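Local coordinates for beta-lactamase-like protein (Koribacter versatilis, PDB 6B9V) that probably acts as a metal-dependent diphosphatase of the PhnP family that cleaves reactive FAD photoproducts and has a metallo-beta-lactamase-type fold, at residues 9-21 with 226-238. Numbering follows the deposited sequence.
Sequences VLGSGTSMGVPTI and HTYFTHISHDLPH. With ZN (zinc ion), chain F; MN (manganese (II) ion), chain C.
The His231 imidazole has Gly13 O over one face, 4.1 Å above the plane and offset toward the rim. Thr14 OG1 meets the same ring at its edge, near the ring plane, 3.3 Å from His231 CE1. The hydroxyl gets there because OG1 stands anti to the Thr14 backbone N (chi1 -171°). This leaves CG2 turned to the backbone of the other segment, 3.8 Å from Ser233 CA. NE2 of His231 binds manganese at 2.2 Å. Asp82, His83 and Asp178 also bind this manganese.

The second flat group is the His234 ring. Thr20 OG1 sits over the centre of one face, 4.1 Å above the plane. His234 ND1 binds zinc, and Cys23, Cys25 and Cys28 complete that site. Val18 CG1 lies against His234 CA and CB, and CG2 reaches Ile232 O at 3.4 Å. A water takes the N-H of His234 and donates to Gly17 O, and it is also hydrogen-bonded to Thr20 OG1.

The backbones join at one beta bridge, Gly13 with Ile232. Ile232 N donates to Ser12 O (3.0 Å). Thr14 N returns a weak bond to Ile232 O. A second water links Gly11 O and Thr230 OG1 near the end of strand 226-230. Ser233 OG accepts from Asp235 N in an ST turn and also bonds to Leu201 O.

The loop after strand 2-9, from one sheet, thus meets the end of strand 226-230, from the other. Metal ligands carried on loops at one edge of a two-sheet sandwich are characteristic of the metallo-beta-lactamase fold; here His231 serves the dimanganese centre and His234, three residues on, a separate zinc site of three cysteines and one histidine.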
loop_
_atom_site.group_PDB
_atom_site.type_symbol
_atom_site.label_atom_id
_atom_site.label_comp_id
_atom_site.label_asym_id
_atom_site.label_seq_id
_atom_site.Cartn_x
_atom_site.Cartn_y
_atom_site.Cartn_z
ATOM N N VAL A 9 -14.747 -5.261 -8.892
ATOM C CA VAL A 9 -13.318 -5.217 -9.147
ATOM C C VAL A 9 -12.675 -4.094 -8.334
ATOM O O VAL A 9 -12.948 -2.915 -8.564
ATOM C CB VAL A 9 -13.034 -5.013 -10.644
ATOM C CG1 VAL A 9 -11.537 -4.947 -10.906
ATOM C CG2 VAL A 9 -13.698 -6.156 -11.468
ATOM N N LEU A 10 -11.840 -4.469 -7.374
ATOM C CA LEU A 10 -11.109 -3.492 -6.556
ATOM C C LEU A 10 -9.834 -3.031 -7.261
ATOM O O LEU A 10 -9.421 -1.877 -7.126
ATOM C CB LEU A 10 -10.771 -4.092 -5.186
ATOM C CG LEU A 10 -11.984 -4.614 -4.404
ATOM C CD1 LEU A 10 -11.546 -5.247 -3.072
ATOM C CD2 LEU A 10 -13.036 -3.504 -4.141
ATOM N N GLY A 11 -9.210 -3.933 -8.021
ATOM C CA GLY A 11 -8.062 -3.560 -8.831
ATOM C C GLY A 11 -7.942 -4.519 -10.012
ATOM O O GLY A 11 -8.196 -5.698 -9.862
ATOM N N SER A 12 -7.591 -3.990 -11.178
ATOM C CA SER A 12 -7.503 -4.788 -12.400
ATOM C C SER A 12 -6.073 -4.832 -12.941
ATOM O O SER A 12 -5.827 -5.348 -14.030
ATOM C CB SER A 12 -8.458 -4.219 -13.461
ATOM O OG SER A 12 -8.099 -2.882 -13.808
ATOM N N GLY A 13 -5.122 -4.288 -12.183
ATOM C CA GLY A 13 -3.783 -4.089 -12.708
ATOM C C GLY A 13 -2.765 -5.159 -12.321
ATOM O O GLY A 13 -3.038 -6.043 -11.514
ATOM N N THR A 14 -1.578 -5.056 -12.902
ATOM C CA THR A 14 -0.480 -5.970 -12.611
ATOM C C THR A 14 0.236 -5.578 -11.295
ATOM O O THR A 14 -0.219 -4.678 -10.566
ATOM C CB THR A 14 0.536 -6.010 -13.793
ATOM O OG1 THR A 14 1.483 -7.056 -13.566
ATOM C CG2 THR A 14 1.271 -4.661 -13.942
ATOM N N SER A 15 1.356 -6.241 -11.001
ATOM C CA SER A 15 1.981 -6.131 -9.674
ATOM C C SER A 15 2.484 -4.725 -9.357
ATOM O O SER A 15 2.456 -4.297 -8.204
ATOM C CB SER A 15 3.137 -7.130 -9.547
ATOM O OG SER A 15 4.154 -6.815 -10.475
ATOM N N MET A 16 2.941 -3.995 -10.350
ATOM C CA MET A 16 3.355 -2.621 -10.153
ATOM C C MET A 16 2.254 -1.594 -10.525
ATOM O O MET A 16 2.466 -0.412 -10.473
ATOM C CB MET A 16 4.650 -2.345 -10.908
ATOM C CG MET A 16 5.900 -2.929 -10.279
ATOM S SD MET A 16 6.312 -2.505 -8.501
ATOM C CE MET A 16 6.099 -0.691 -8.224
ATOM N N GLY A 17 1.091 -2.121 -10.869
ATOM C CA GLY A 17 -0.053 -1.279 -11.178
ATOM C C GLY A 17 0.073 -0.621 -12.541
ATOM O O GLY A 17 1.071 -0.826 -13.232
ATOM N N VAL A 18 -0.949 0.139 -12.938
ATOM C CA VAL A 18 -0.857 1.037 -14.097
ATOM C C VAL A 18 -1.349 2.408 -13.635
ATOM O O VAL A 18 -2.458 2.527 -13.099
ATOM C CB VAL A 18 -1.685 0.534 -15.306
ATOM C CG1 VAL A 18 -1.323 1.322 -16.578
ATOM C CG2 VAL A 18 -1.433 -0.956 -15.539
ATOM N N PRO A 19 -0.524 3.446 -13.802
ATOM C CA PRO A 19 0.802 3.504 -14.433
ATOM C C PRO A 19 1.895 2.838 -13.613
ATOM O O PRO A 19 1.716 2.579 -12.432
ATOM C CB PRO A 19 1.100 5.010 -14.518
ATOM C CG PRO A 19 -0.141 5.703 -14.102
ATOM C CD PRO A 19 -0.953 4.763 -13.303
ATOM N N THR A 20 3.021 2.581 -14.264
ATOM C CA THR A 20 4.250 2.158 -13.604
ATOM C C THR A 20 5.026 3.404 -13.205
ATOM O O THR A 20 5.216 4.291 -14.036
ATOM C CB THR A 20 5.119 1.282 -14.553
ATOM O OG1 THR A 20 4.447 0.043 -14.812
ATOM C CG2 THR A 20 6.487 1.006 -13.953
ATOM N N ILE A 21 5.472 3.482 -11.949
ATOM C CA ILE A 21 6.266 4.629 -11.502
ATOM C C ILE A 21 7.442 4.897 -12.436
ATOM O O ILE A 21 8.171 3.972 -12.786
ATOM C CB ILE A 21 6.827 4.428 -10.073
ATOM C CG1 ILE A 21 5.706 4.135 -9.083
ATOM C CG2 ILE A 21 7.555 5.688 -9.619
ATOM C CD1 ILE A 21 6.202 3.992 -7.647
ATOM N N HIS A 226 -19.841 -13.874 -20.172
ATOM C CA HIS A 226 -18.938 -12.728 -20.250
ATOM C C HIS A 226 -17.602 -13.066 -19.610
ATOM O O HIS A 226 -17.548 -13.560 -18.473
ATOM C CB HIS A 226 -19.549 -11.500 -19.566
ATOM C CG HIS A 226 -20.778 -10.994 -20.254
ATOM N ND1 HIS A 226 -22.050 -11.301 -19.824
ATOM C CD2 HIS A 226 -20.928 -10.237 -21.368
ATOM C CE1 HIS A 226 -22.933 -10.743 -20.635
ATOM N NE2 HIS A 226 -22.279 -10.093 -21.580
ATOM N N THR A 227 -16.524 -12.792 -20.338
ATOM C CA THR A 227 -15.189 -13.043 -19.821
ATOM C C THR A 227 -14.477 -11.692 -19.647
ATOM O O THR A 227 -14.535 -10.833 -20.528
ATOM C CB THR A 227 -14.364 -13.963 -20.765
ATOM O OG1 THR A 227 -15.052 -15.209 -20.971
ATOM C CG2 THR A 227 -12.987 -14.241 -20.175
ATOM N N TYR A 228 -13.823 -11.513 -18.507
ATOM C CA TYR A 228 -13.078 -10.296 -18.221
ATOM C C TYR A 228 -11.626 -10.632 -17.955
ATOM O O TYR A 228 -11.330 -11.611 -17.271
ATOM C CB TYR A 228 -13.670 -9.572 -17.002
ATOM C CG TYR A 228 -15.072 -9.115 -17.260
ATOM C CD1 TYR A 228 -16.152 -9.934 -16.971
ATOM C CD2 TYR A 228 -15.313 -7.888 -17.844
ATOM C CE1 TYR A 228 -17.435 -9.527 -17.233
ATOM C CE2 TYR A 228 -16.606 -7.469 -18.108
ATOM C CZ TYR A 228 -17.655 -8.294 -17.790
ATOM O OH TYR A 228 -18.941 -7.899 -18.055
ATOM N N PHE A 229 -10.717 -9.814 -18.469
ATOM C CA PHE A 229 -9.304 -10.030 -18.204
ATOM C C PHE A 229 -8.819 -9.106 -17.089
ATOM O O PHE A 229 -9.272 -7.957 -16.965
ATOM C CB PHE A 229 -8.458 -9.804 -19.454
ATOM C CG PHE A 229 -8.706 -10.805 -20.566
ATOM C CD1 PHE A 229 -9.234 -12.063 -20.299
ATOM C CD2 PHE A 229 -8.405 -10.477 -21.876
ATOM C CE1 PHE A 229 -9.449 -12.988 -21.337
ATOM C CE2 PHE A 229 -8.618 -11.393 -22.921
ATOM C CZ PHE A 229 -9.137 -12.644 -22.647
ATOM N N THR A 230 -7.868 -9.592 -16.306
ATOM C CA THR A 230 -7.350 -8.777 -15.194
ATOM C C THR A 230 -5.841 -9.001 -15.070
ATOM O O THR A 230 -5.253 -9.721 -15.889
ATOM C CB THR A 230 -8.095 -9.114 -13.880
ATOM O OG1 THR A 230 -7.718 -8.197 -12.840
ATOM C CG2 THR A 230 -7.795 -10.559 -13.438
ATOM N N HIS A 231 -5.216 -8.378 -14.069
ATOM C CA HIS A 231 -3.754 -8.391 -13.870
ATOM C C HIS A 231 -3.040 -7.714 -15.053
ATOM O O HIS A 231 -1.940 -8.087 -15.440
ATOM C CB HIS A 231 -3.226 -9.814 -13.667
ATOM C CG HIS A 231 -2.040 -9.884 -12.754
ATOM N ND1 HIS A 231 -0.804 -9.390 -13.106
ATOM C CD2 HIS A 231 -1.908 -10.374 -11.499
ATOM C CE1 HIS A 231 0.046 -9.582 -12.109
ATOM N NE2 HIS A 231 -0.605 -10.158 -11.116
ATOM N N ILE A 232 -3.668 -6.661 -15.558
ATOM C CA ILE A 232 -3.279 -6.015 -16.808
ATOM C C ILE A 232 -2.117 -5.033 -16.625
ATOM O O ILE A 232 -2.135 -4.233 -15.691
ATOM C CB ILE A 232 -4.476 -5.258 -17.401
ATOM C CG1 ILE A 232 -5.611 -6.241 -17.744
ATOM C CG2 ILE A 232 -4.054 -4.433 -18.626
ATOM C CD1 ILE A 232 -6.969 -5.577 -17.793
ATOM N N SER A 233 -1.135 -5.092 -17.526
ATOM C CA SER A 233 0.042 -4.208 -17.481
ATOM C C SER A 233 -0.095 -3.012 -18.428
ATOM O O SER A 233 -1.057 -2.924 -19.197
ATOM C CB SER A 233 1.309 -4.996 -17.846
ATOM O OG SER A 233 1.388 -5.171 -19.254
ATOM N N HIS A 234 0.874 -2.091 -18.399
ATOM C CA HIS A 234 0.813 -0.934 -19.291
ATOM C C HIS A 234 0.995 -1.290 -20.769
ATOM O O HIS A 234 0.897 -0.433 -21.654
ATOM C CB HIS A 234 1.831 0.152 -18.847
ATOM C CG HIS A 234 3.272 -0.264 -18.878
ATOM N ND1 HIS A 234 4.331 0.620 -18.931
ATOM C CD2 HIS A 234 3.826 -1.503 -18.939
ATOM C CE1 HIS A 234 5.468 -0.050 -18.974
ATOM N NE2 HIS A 234 5.190 -1.340 -18.982
ATOM N N ASP A 235 1.221 -2.566 -21.045
ATOM C CA ASP A 235 1.316 -3.032 -22.423
ATOM C C ASP A 235 -0.029 -2.986 -23.147
ATOM O O ASP A 235 -0.062 -3.018 -24.373
ATOM C CB ASP A 235 1.861 -4.466 -22.462
ATOM C CG ASP A 235 2.455 -4.831 -23.809
ATOM O OD1 ASP A 235 3.323 -4.072 -24.287
ATOM O OD2 ASP A 235 2.052 -5.869 -24.392
ATOM N N LEU A 236 -1.130 -2.939 -22.392
ATOM C CA LEU A 236 -2.468 -3.045 -22.977
ATOM C C LEU A 236 -3.328 -1.797 -22.742
ATOM O O LEU A 236 -3.843 -1.598 -21.636
ATOM C CB LEU A 236 -3.191 -4.276 -22.406
ATOM C CG LEU A 236 -2.498 -5.639 -22.544
ATOM C CD1 LEU A 236 -3.252 -6.743 -21.800
ATOM C CD2 LEU A 236 -2.375 -5.997 -23.996
ATOM N N PRO A 237 -3.509 -0.967 -23.784
ATOM C CA PRO A 237 -4.381 0.219 -23.709
ATOM C C PRO A 237 -5.829 -0.214 -23.527
ATOM O O PRO A 237 -6.255 -1.134 -24.223
ATOM C CB PRO A 237 -4.180 0.906 -25.072
ATOM C CG PRO A 237 -2.957 0.267 -25.671
ATOM C CD PRO A 237 -2.909 -1.123 -25.120
ATOM N N HIS A 238 -6.584 0.418 -22.636
ATOM C CA HIS A 238 -7.887 -0.150 -22.285
ATOM C C HIS A 238 -8.874 -0.141 -23.459
ATOM O O HIS A 238 -9.330 -1.199 -23.917
ATOM C CB HIS A 238 -8.499 0.581 -21.083
ATOM C CG HIS A 238 -9.788 -0.026 -20.617
ATOM N ND1 HIS A 238 -9.833 -1.137 -19.803
ATOM C CD2 HIS A 238 -11.076 0.306 -20.879
ATOM C CE1 HIS A 238 -11.094 -1.470 -19.588
ATOM N NE2 HIS A 238 -11.870 -0.597 -20.212
HETATM ZN ZN ZN F . 4.265 2.662 -19.061
HETATM MN MN MN C . 0.051 -10.977 -9.213
HETATM O O HOH W 1 -8.793 -8.454 -10.485
HETATM O O HOH W 2 2.226 -1.672 -15.737
#